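Local coordinates for sugar ABC transporter substrate-binding protein, BlMnBP1 (Bifidobacterium animalis subsp. lactis ATCC 27673, PDB 6I5R) that binds manno-oligosaccharides such as mannobiose as the solute-binding protein of an ABC transporter, probably handing them on for uptake, at residues Q139-G151 with T345-I359. Sequence-based numbering, arbitrary orientation.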
loop_
_atom_site.group_PDB
_atom_site.type_symbol
_atom_site.label_atom_id
_atom_site.label_comp_id
_atom_site.label_asym_id
_atom_site.label_seq_id
_atom_site.Cartn_x
_atom_site.Cartn_y
_atom_site.Cartn_z
ATOM N N GLN A 139 -8.166 -0.144 20.493
ATOM C CA GLN A 139 -9.332 -0.061 19.625
ATOM C C GLN A 139 -8.858 -0.044 18.176
ATOM O O GLN A 139 -7.823 0.552 17.862
ATOM C CB GLN A 139 -10.150 1.185 19.912
ATOM C CG GLN A 139 -10.757 1.276 21.280
ATOM C CD GLN A 139 -11.980 0.370 21.466
ATOM O OE1 GLN A 139 -12.842 0.297 20.603
ATOM N NE2 GLN A 139 -12.068 -0.302 22.624
ATOM N N THR A 140 -9.628 -0.694 17.312
ATOM C CA THR A 140 -9.416 -0.675 15.870
ATOM C C THR A 140 -10.249 0.425 15.202
ATOM O O THR A 140 -11.478 0.481 15.366
ATOM C CB THR A 140 -9.774 -2.046 15.302
ATOM O OG1 THR A 140 -8.894 -3.047 15.848
ATOM C CG2 THR A 140 -9.656 -2.046 13.802
ATOM N N TYR A 141 -9.570 1.294 14.442
ATOM C CA TYR A 141 -10.188 2.434 13.775
ATOM C C TYR A 141 -10.216 2.321 12.251
ATOM O O TYR A 141 -10.850 3.157 11.592
ATOM C CB TYR A 141 -9.454 3.720 14.170
ATOM C CG TYR A 141 -9.562 4.042 15.621
ATOM C CD1 TYR A 141 -8.613 3.598 16.547
ATOM C CD2 TYR A 141 -10.610 4.822 16.084
ATOM C CE1 TYR A 141 -8.723 3.924 17.874
ATOM C CE2 TYR A 141 -10.736 5.121 17.393
ATOM C CZ TYR A 141 -9.790 4.695 18.292
ATOM O OH TYR A 141 -9.948 5.029 19.629
ATOM N N GLY A 142 -9.549 1.335 11.679
ATOM C CA GLY A 142 -9.602 1.121 10.245
ATOM C C GLY A 142 -9.640 -0.356 9.919
ATOM O O GLY A 142 -9.070 -1.186 10.626
ATOM N N ILE A 143 -10.345 -0.674 8.836
ATOM C CA ILE A 143 -10.401 -2.017 8.271
ATOM C C ILE A 143 -9.826 -1.954 6.859
ATOM O O ILE A 143 -10.237 -1.114 6.056
ATOM C CB ILE A 143 -11.840 -2.560 8.239
ATOM C CG1 ILE A 143 -12.459 -2.510 9.646
ATOM C CG2 ILE A 143 -11.877 -3.967 7.652
ATOM C CD1 ILE A 143 -13.823 -3.196 9.763
ATOM N N ALA A 144 -8.907 -2.862 6.544
ATOM C CA ALA A 144 -8.244 -2.807 5.252
ATOM C C ALA A 144 -9.218 -3.126 4.126
ATOM O O ALA A 144 -10.130 -3.936 4.282
ATOM C CB ALA A 144 -7.068 -3.787 5.224
ATOM N N ASN A 145 -9.016 -2.461 2.980
ATOM C CA ASN A 145 -9.864 -2.717 1.815
ATOM C C ASN A 145 -9.550 -4.090 1.215
ATOM O O ASN A 145 -10.450 -4.793 0.730
ATOM C CB ASN A 145 -9.699 -1.595 0.773
ATOM C CG ASN A 145 -8.241 -1.381 0.328
ATOM O OD1 ASN A 145 -7.328 -2.025 0.812
ATOM N ND2 ASN A 145 -8.041 -0.453 -0.618
ATOM N N ASN A 146 -8.272 -4.469 1.216
ATOM C CA ASN A 146 -7.823 -5.821 0.933
ATOM C C ASN A 146 -6.351 -5.925 1.292
ATOM O O ASN A 146 -5.645 -4.921 1.406
ATOM C CB ASN A 146 -8.064 -6.237 -0.524
ATOM C CG ASN A 146 -7.430 -5.292 -1.545
ATOM O OD1 ASN A 146 -6.951 -4.227 -1.217
ATOM N ND2 ASN A 146 -7.478 -5.685 -2.806
ATOM N N GLY A 147 -5.913 -7.166 1.509
ATOM C CA GLY A 147 -4.528 -7.423 1.850
ATOM C C GLY A 147 -3.714 -7.489 0.574
ATOM O O GLY A 147 -4.090 -8.166 -0.384
ATOM N N VAL A 148 -2.619 -6.742 0.543
ATOM C CA VAL A 148 -1.774 -6.683 -0.633
ATOM C C VAL A 148 -0.362 -7.030 -0.203
ATOM O O VAL A 148 0.003 -6.930 0.970
ATOM C CB VAL A 148 -1.809 -5.296 -1.292
ATOM C CG1 VAL A 148 -3.167 -5.024 -1.923
ATOM C CG2 VAL A 148 -1.452 -4.207 -0.253
ATOM N N THR A 149 0.433 -7.465 -1.164
ATOM C CA THR A 149 1.858 -7.568 -0.927
ATOM C C THR A 149 2.563 -6.547 -1.802
ATOM O O THR A 149 1.962 -5.948 -2.702
ATOM C CB THR A 149 2.371 -8.961 -1.244
ATOM O OG1 THR A 149 1.881 -9.325 -2.533
ATOM C CG2 THR A 149 1.903 -9.949 -0.177
ATOM N N ALA A 150 3.831 -6.300 -1.491
ATOM C CA ALA A 150 4.650 -5.389 -2.273
ATOM C C ALA A 150 5.632 -6.267 -3.045
ATOM O O ALA A 150 6.322 -7.108 -2.461
ATOM C CB ALA A 150 5.337 -4.348 -1.385
ATOM N N GLY A 151 5.636 -6.113 -4.345
ATOM C CA GLY A 151 6.442 -6.950 -5.217
ATOM C C GLY A 151 6.784 -6.155 -6.428
ATOM O O GLY A 151 6.872 -4.925 -6.387
ATOM N N THR A 345 -16.409 -5.536 3.328
ATOM C CA THR A 345 -15.435 -6.511 3.804
ATOM C C THR A 345 -15.913 -7.939 3.592
ATOM O O THR A 345 -15.166 -8.775 3.085
ATOM C CB THR A 345 -15.131 -6.276 5.288
ATOM O OG1 THR A 345 -14.643 -4.945 5.457
ATOM C CG2 THR A 345 -14.082 -7.257 5.776
ATOM N N GLU A 346 -17.159 -8.240 3.963
ATOM C CA GLU A 346 -17.601 -9.626 4.021
ATOM C C GLU A 346 -18.322 -10.080 2.768
ATOM O O GLU A 346 -18.239 -11.269 2.432
ATOM C CB GLU A 346 -18.530 -9.850 5.211
ATOM C CG GLU A 346 -17.913 -9.482 6.525
ATOM C CD GLU A 346 -18.493 -10.266 7.668
ATOM O OE1 GLU A 346 -19.562 -10.932 7.493
ATOM O OE2 GLU A 346 -17.854 -10.246 8.750
ATOM N N ASP A 347 -18.972 -9.162 2.040
ATOM C CA ASP A 347 -19.899 -9.557 0.974
ATOM C C ASP A 347 -19.546 -9.040 -0.419
ATOM O O ASP A 347 -19.876 -9.713 -1.407
ATOM C CB ASP A 347 -21.336 -9.081 1.297
ATOM C CG ASP A 347 -22.024 -9.903 2.397
ATOM O OD1 ASP A 347 -21.393 -10.743 3.056
ATOM O OD2 ASP A 347 -23.232 -9.701 2.632
ATOM N N SER A 348 -18.905 -7.878 -0.535
ATOM C CA SER A 348 -18.812 -7.196 -1.822
ATOM C C SER A 348 -18.069 -8.006 -2.872
ATOM O O SER A 348 -18.384 -7.908 -4.066
ATOM C CB SER A 348 -18.104 -5.852 -1.671
ATOM O OG SER A 348 -16.780 -6.032 -1.258
ATOM N N GLY A 349 -17.016 -8.717 -2.473
ATOM C CA GLY A 349 -16.088 -9.284 -3.433
ATOM C C GLY A 349 -14.977 -8.350 -3.883
ATOM O O GLY A 349 -14.227 -8.705 -4.801
ATOM N N PHE A 350 -14.855 -7.161 -3.282
ATOM C CA PHE A 350 -13.827 -6.212 -3.710
ATOM C C PHE A 350 -12.440 -6.862 -3.743
ATOM O O PHE A 350 -11.711 -6.752 -4.731
ATOM C CB PHE A 350 -13.840 -4.975 -2.791
ATOM C CG PHE A 350 -12.795 -3.965 -3.131
ATOM C CD1 PHE A 350 -11.511 -4.013 -2.556
ATOM C CD2 PHE A 350 -13.057 -2.977 -4.043
ATOM C CE1 PHE A 350 -10.537 -3.097 -2.904
ATOM C CE2 PHE A 350 -12.065 -2.056 -4.386
ATOM C CZ PHE A 350 -10.808 -2.123 -3.800
ATOM N N ALA A 351 -12.060 -7.557 -2.674
ATOM C CA ALA A 351 -10.736 -8.150 -2.640
ATOM C C ALA A 351 -10.552 -9.192 -3.744
ATOM O O ALA A 351 -9.508 -9.207 -4.420
ATOM C CB ALA A 351 -10.484 -8.747 -1.253
ATOM N N LYS A 352 -11.542 -10.071 -3.949
ATOM C CA LYS A 352 -11.438 -11.066 -5.017
ATOM C C LYS A 352 -11.287 -10.403 -6.386
ATOM O O LYS A 352 -10.627 -10.952 -7.275
ATOM C CB LYS A 352 -12.658 -12.003 -4.958
ATOM C CG LYS A 352 -12.743 -13.056 -6.028
ATOM C CD LYS A 352 -13.873 -14.084 -5.733
ATOM C CE LYS A 352 -15.268 -13.486 -5.870
ATOM N NZ LYS A 352 -15.635 -13.342 -7.332
ATOM N N ASN A 353 -11.822 -9.196 -6.547
ATOM C CA ASN A 353 -11.890 -8.577 -7.873
ATOM C C ASN A 353 -10.690 -7.718 -8.202
ATOM O O ASN A 353 -10.263 -7.652 -9.363
ATOM C CB ASN A 353 -13.191 -7.789 -7.959
ATOM C CG ASN A 353 -14.358 -8.690 -7.997
ATOM O OD1 ASN A 353 -14.216 -9.833 -8.431
ATOM N ND2 ASN A 353 -15.515 -8.229 -7.529
ATOM N N GLU A 354 -10.112 -7.094 -7.196
ATOM C CA GLU A 354 -8.951 -6.249 -7.340
ATOM C C GLU A 354 -7.676 -7.003 -7.043
ATOM O O GLU A 354 -6.655 -6.383 -6.736
ATOM C CB GLU A 354 -9.122 -5.039 -6.427
ATOM C CG GLU A 354 -10.339 -4.233 -6.800
ATOM C CD GLU A 354 -10.213 -3.620 -8.177
ATOM O OE1 GLU A 354 -9.138 -3.071 -8.489
ATOM O OE2 GLU A 354 -11.200 -3.690 -8.950
ATOM N N GLY A 355 -7.731 -8.330 -7.099
ATOM C CA GLY A 355 -6.530 -9.131 -6.982
ATOM C C GLY A 355 -5.865 -9.106 -5.629
ATOM O O GLY A 355 -4.645 -9.197 -5.554
ATOM N N GLY A 356 -6.636 -8.985 -4.548
ATOM C CA GLY A 356 -6.079 -8.933 -3.221
ATOM C C GLY A 356 -6.618 -10.010 -2.292
ATOM O O GLY A 356 -7.532 -10.768 -2.622
ATOM N N ILE A 357 -6.072 -9.992 -1.090
ATOM C CA ILE A 357 -6.378 -11.023 -0.084
ATOM C C ILE A 357 -7.577 -10.559 0.708
ATOM O O ILE A 357 -7.569 -9.444 1.258
ATOM C CB ILE A 357 -5.162 -11.258 0.822
ATOM C CG1 ILE A 357 -4.040 -11.895 0.008
ATOM C CG2 ILE A 357 -5.552 -12.087 2.038
ATOM C CD1 ILE A 357 -2.690 -11.532 0.569
ATOM N N PRO A 358 -8.650 -11.365 0.803
ATOM C CA PRO A 358 -9.827 -10.942 1.572
ATOM C C PRO A 358 -9.487 -10.728 3.033
ATOM O O PRO A 358 -8.590 -11.364 3.597
ATOM C CB PRO A 358 -10.826 -12.095 1.412
ATOM C CG PRO A 358 -10.228 -13.087 0.512
ATOM C CD PRO A 358 -8.790 -12.721 0.236
ATOM N N ILE A 359 -10.230 -9.807 3.639
ATOM C CA ILE A 359 -9.977 -9.374 5.002
ATOM C C ILE A 359 -10.898 -10.046 6.015
ATOM O O ILE A 359 -10.541 -10.107 7.202
ATOM C CB ILE A 359 -10.077 -7.832 5.065
ATOM C CG1 ILE A 359 -9.008 -7.255 4.137
ATOM C CG2 ILE A 359 -9.920 -7.319 6.473
ATOM C CD1 ILE A 359 -7.624 -7.501 4.565
HETATM O O HOH W 1 -12.432 -5.157 3.421
HETATM O O HOH W 2 -11.851 -7.442 1.909
HETATM O O HOH W 3 -2.894 -9.266 -2.654
#
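Ile359 sets CG1 anti to its carbonyl carbon (chi1 -61°) and folds CD1 back (chi2 -67°), which lays this branch over the 139-151 backbone, where CG1 lies 3.5 Å from Ala144 O and CD1 comes alongside Gly147 N. Phe350 instead has CG anti to its backbone N (chi1 178°), a setting that carries ring atoms CD1 and CE1 obliquely up to Asn145 O. The contact belongs to the periplasmic-binding-protein fold, at the break in strand 139-155, beside the sugar site. The loop after the short helix 350-353 meets this strand in a single antiparallel bridge, Gly147 with Ile357, a hydrogen-bonded pair. Gly147 N gives to Ile357 O, and Ile357 N returns a bond to Gly147 O, 2.8 Å long; both are nearly straight and each uses an in-plane lone pair. Gly147 CA lies close against Ile357 CB, at 4.0 Å. Farther back, Ile359 CD1 also packs on Ala144 CB at 3.8 Å, while its CG2 meets Ile143 CG2. A glycine in place of Ile359 would probably open a gap beside Ala144 and Ile143 and remove the apolar group beside Gly147 N. Asn146 CB rests against Ala351 CB (3.6 Å), its amide plane steeply inclined to the Phe350 ring, which carries Glu354 CG over one face. The Glu354 carboxylate leads away to Arg46 and Tyr54; Arg46 lines the glycan pocket. Asn145 ND2 bonds Asp320, also of the glycan pocket, and the Asn145 side chain lies about 5 Å from a bound mannose unit. Water bridges the two segments at the helix 331-346 end, donating to Ala144 O at 2.7 Å and to Thr345 OG1, which is also bonded to Val341 O.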